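Local coordinates for siderophore-interacting protein (Aeromonas hydrophila, PDB 6K2L) that binds FAD as a siderophore-interacting flavoprotein and probably uses the flavin to reduce ferric siderophores so that their iron is released, at residues T82-A87 with L148-A153. The protein carries 1 engineered substitution. Residues are numbered along the deposited sequence; the frame is centred on the assembly and turned at random.
With FAD (flavin-adenine dinucleotide), chain C.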
loop_
_atom_site.group_PDB
_atom_site.type_symbol
_atom_site.label_atom_id
_atom_site.label_comp_id
_atom_site.label_asym_id
_atom_site.label_seq_id
_atom_site.Cartn_x
_atom_site.Cartn_y
_atom_site.Cartn_z
ATOM N N THR A 82 -5.957 18.236 -8.607
ATOM C CA THR A 82 -5.302 16.941 -8.477
ATOM C C THR A 82 -4.741 16.759 -7.073
ATOM O O THR A 82 -4.088 17.659 -6.540
ATOM C CB THR A 82 -4.186 16.795 -9.499
ATOM O OG1 THR A 82 -4.736 17.003 -10.799
ATOM C CG2 THR A 82 -3.598 15.369 -9.426
ATOM N N PHE A 83 -4.984 15.593 -6.479
ATOM C CA PHE A 83 -4.481 15.299 -5.142
ATOM C C PHE A 83 -4.081 13.838 -5.079
ATOM O O PHE A 83 -4.363 13.052 -5.976
ATOM C CB PHE A 83 -5.510 15.637 -4.040
ATOM C CG PHE A 83 -5.517 17.098 -3.679
ATOM C CD1 PHE A 83 -6.180 18.009 -4.480
ATOM C CD2 PHE A 83 -4.826 17.554 -2.577
ATOM C CE1 PHE A 83 -6.165 19.318 -4.194
ATOM C CE2 PHE A 83 -4.787 18.874 -2.296
ATOM C CZ PHE A 83 -5.464 19.768 -3.106
ATOM N N THR A 84 -3.390 13.494 -4.015
ATOM C CA THR A 84 -2.854 12.168 -3.802
ATOM C C THR A 84 -3.743 11.460 -2.794
ATOM O O THR A 84 -4.140 12.065 -1.794
ATOM C CB THR A 84 -1.435 12.294 -3.261
ATOM O OG1 THR A 84 -0.669 13.065 -4.192
ATOM C CG2 THR A 84 -0.773 10.899 -2.992
ATOM N N ILE A 85 -4.089 10.204 -3.069
ATOM C CA ILE A 85 -4.646 9.319 -2.046
ATOM C C ILE A 85 -3.512 8.973 -1.091
ATOM O O ILE A 85 -2.648 8.166 -1.436
ATOM C CB ILE A 85 -5.237 8.042 -2.651
ATOM C CG1 ILE A 85 -6.397 8.363 -3.592
ATOM C CG2 ILE A 85 -5.654 7.117 -1.540
ATOM C CD1 ILE A 85 -6.970 7.137 -4.302
ATOM N N ARG A 86 -3.506 9.586 0.101
ATOM C CA ARG A 86 -2.462 9.313 1.097
ATOM C C ARG A 86 -2.588 7.906 1.674
ATOM O O ARG A 86 -1.590 7.184 1.752
ATOM C CB ARG A 86 -2.503 10.351 2.226
ATOM C CG ARG A 86 -1.588 10.048 3.416
ATOM C CD ARG A 86 -0.117 10.209 3.050
ATOM N NE ARG A 86 0.794 9.805 4.110
ATOM C CZ ARG A 86 1.086 8.535 4.379
ATOM N NH1 ARG A 86 0.491 7.565 3.668
ATOM N NH2 ARG A 86 1.946 8.234 5.362
ATOM N N ALA A 87 -3.791 7.487 2.084
ATOM C CA ALA A 87 -4.006 6.092 2.471
ATOM C C ALA A 87 -5.443 5.688 2.161
ATOM O O ALA A 87 -6.322 6.533 2.037
ATOM C CB ALA A 87 -3.699 5.858 3.957
ATOM N N LEU A 148 4.809 15.529 -0.325
ATOM C CA LEU A 148 5.072 14.707 0.854
ATOM C C LEU A 148 4.036 13.605 1.074
ATOM O O LEU A 148 4.410 12.538 1.587
ATOM C CB LEU A 148 5.183 15.612 2.088
ATOM C CG LEU A 148 5.636 14.928 3.370
ATOM C CD1 LEU A 148 6.853 14.089 3.041
ATOM C CD2 LEU A 148 5.906 15.908 4.527
ATOM N N PRO A 149 2.754 13.777 0.770
ATOM C CA PRO A 149 1.848 12.630 0.958
ATOM C C PRO A 149 2.158 11.453 0.040
ATOM O O PRO A 149 2.147 10.304 0.506
ATOM C CB PRO A 149 0.468 13.251 0.718
ATOM C CG PRO A 149 0.682 14.715 1.100
ATOM C CD PRO A 149 2.017 15.037 0.574
ATOM N N ALA A 150 2.480 11.716 -1.230
ATOM C CA ALA A 150 2.900 10.678 -2.174
ATOM C C ALA A 150 4.191 9.995 -1.747
ATOM O O ALA A 150 4.286 8.758 -1.772
ATOM C CB ALA A 150 3.107 11.280 -3.557
ATOM N N ILE A 151 5.210 10.792 -1.404
ATOM C CA ILE A 151 6.475 10.240 -0.934
ATOM C C ILE A 151 6.296 9.442 0.367
ATOM O O ILE A 151 6.940 8.412 0.550
ATOM C CB ILE A 151 7.515 11.363 -0.793
ATOM C CG1 ILE A 151 7.804 11.935 -2.179
ATOM C CG2 ILE A 151 8.785 10.829 -0.118
ATOM C CD1 ILE A 151 8.673 13.218 -2.153
ATOM N N SER A 152 5.417 9.875 1.277
ATOM C CA SER A 152 5.156 9.092 2.484
ATOM C C SER A 152 4.486 7.763 2.153
ATOM O O SER A 152 4.869 6.699 2.688
ATOM C CB SER A 152 4.290 9.888 3.453
ATOM O OG SER A 152 4.840 11.165 3.716
ATOM N N ALA A 153 3.466 7.826 1.292
ATOM C CA ALA A 153 2.770 6.628 0.848
ATOM C C ALA A 153 3.725 5.650 0.174
ATOM O O ALA A 153 3.615 4.438 0.385
ATOM C CB ALA A 153 1.625 7.000 -0.100
HETATM P PA FAD C . -4.944 27.192 -6.565
HETATM O O1A FAD C . -6.329 27.734 -6.722
HETATM O O2A FAD C . -4.497 26.176 -7.624
HETATM O O5B FAD C . -3.772 28.313 -6.598
HETATM C C5B FAD C . -3.866 29.532 -5.830
HETATM C C4B FAD C . -2.506 30.150 -5.574
HETATM O O4B FAD C . -1.845 29.465 -4.486
HETATM C C3B FAD C . -1.505 30.149 -6.726
HETATM O O3B FAD C . -0.718 31.338 -6.691
HETATM C C2B FAD C . -0.668 28.892 -6.449
HETATM O O2B FAD C . 0.665 28.930 -6.951
HETATM C C1B FAD C . -0.631 28.877 -4.925
HETATM N N9A FAD C . -0.594 27.545 -4.373
HETATM C C8A FAD C . -1.300 26.453 -4.811
HETATM N N7A FAD C . -1.104 25.368 -4.097
HETATM C C5A FAD C . -0.216 25.784 -3.114
HETATM C C6A FAD C . 0.387 25.109 -2.037
HETATM N N6A FAD C . 0.147 23.829 -1.745
HETATM N N1A FAD C . 1.237 25.814 -1.248
HETATM C C2A FAD C . 1.462 27.100 -1.535
HETATM N N3A FAD C . 0.940 27.844 -2.518
HETATM C C4A FAD C . 0.102 27.124 -3.271
HETATM N N1 FAD C . -1.311 19.170 -3.286
HETATM C C2 FAD C . -1.557 18.818 -1.990
HETATM O O2 FAD C . -1.706 19.662 -1.103
HETATM N N3 FAD C . -1.632 17.480 -1.639
HETATM C C4 FAD C . -1.480 16.410 -2.488
HETATM O O4 FAD C . -1.577 15.261 -2.058
HETATM C C4X FAD C . -1.234 16.790 -3.868
HETATM N N5 FAD C . -1.083 15.822 -4.765
HETATM C C5X FAD C . -0.841 16.186 -6.066
HETATM C C6 FAD C . -0.658 15.186 -7.012
HETATM C C7 FAD C . -0.384 15.496 -8.342
HETATM C C7M FAD C . -0.216 14.377 -9.339
HETATM C C8 FAD C . -0.327 16.845 -8.742
HETATM C C8M FAD C . -0.080 17.225 -10.182
HETATM C C9 FAD C . -0.528 17.848 -7.799
HETATM C C9A FAD C . -0.773 17.532 -6.469
HETATM N N10 FAD C . -0.937 18.534 -5.490
HETATM C C10 FAD C . -1.158 18.197 -4.169
HETATM C "C1'" FAD C . -0.838 19.958 -5.857
HETATM C "C2'" FAD C . -2.167 20.715 -5.822
HETATM O "O2'" FAD C . -3.022 20.333 -6.903
HETATM C "C3'" FAD C . -1.870 22.215 -5.904
HETATM O "O3'" FAD C . -1.320 22.632 -4.657
HETATM C "C4'" FAD C . -3.080 23.087 -6.235
HETATM O "O4'" FAD C . -2.616 24.299 -6.837
HETATM C "C5'" FAD C . -3.915 23.366 -5.003
HETATM O "O5'" FAD C . -5.125 24.040 -5.395
HETATM P P FAD C . -5.673 25.282 -4.590
HETATM O O1P FAD C . -7.126 25.466 -5.048
HETATM O O2P FAD C . -5.489 25.137 -3.147
HETATM O O3P FAD C . -4.792 26.497 -5.141
HETATM O O HOH W 1 1.488 14.197 -2.709
HETATM O O HOH W 2 1.886 12.482 4.278
#
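R86 lays its side chain along P149, S152 and A153 of helix 148-155. Its CG is anti to the backbone N (chi1 172°), and the chain then bends at chi2 (70°). CD comes 3.4 Å from P149 O and also packs on P149 CB. The guanidinium has S152 CB and A153 N against one face. No direct hydrogen bond joins the two segments. R86 NE donates to a water 2.9 Å away, which gives a weak bond to S152 OG. R86 NH1 forms a salt bridge with E156. S152 OG turns back along the helix and bonds L148 O at 2.6 Å. That carbonyl also accepts from S152 N, on the opposite face of its plane.

The contact joins the antiparallel FAD-binding barrel to the domain with the parallel sheet, as in the ferredoxin reductase-like fold. R86 and A87 both face D96 in a classic beta bulge.

T84 OG1 stands beside the backbone N (chi1 -57°), which puts CG2 anti to that N, where it reaches A150 CA at 3.8 Å. OG1 donates to FAD N5 at 2.8 Å. T84 N bonds FAD O4. A second water accepts from A150 N at 3.1 Å and donates to T84 OG1. Its bond to FAD O4 is weak. The F83 ring is tilted against the flavin, its CD2-CE2 side nearest FAD N3 and C2, with FAD C10 over one face.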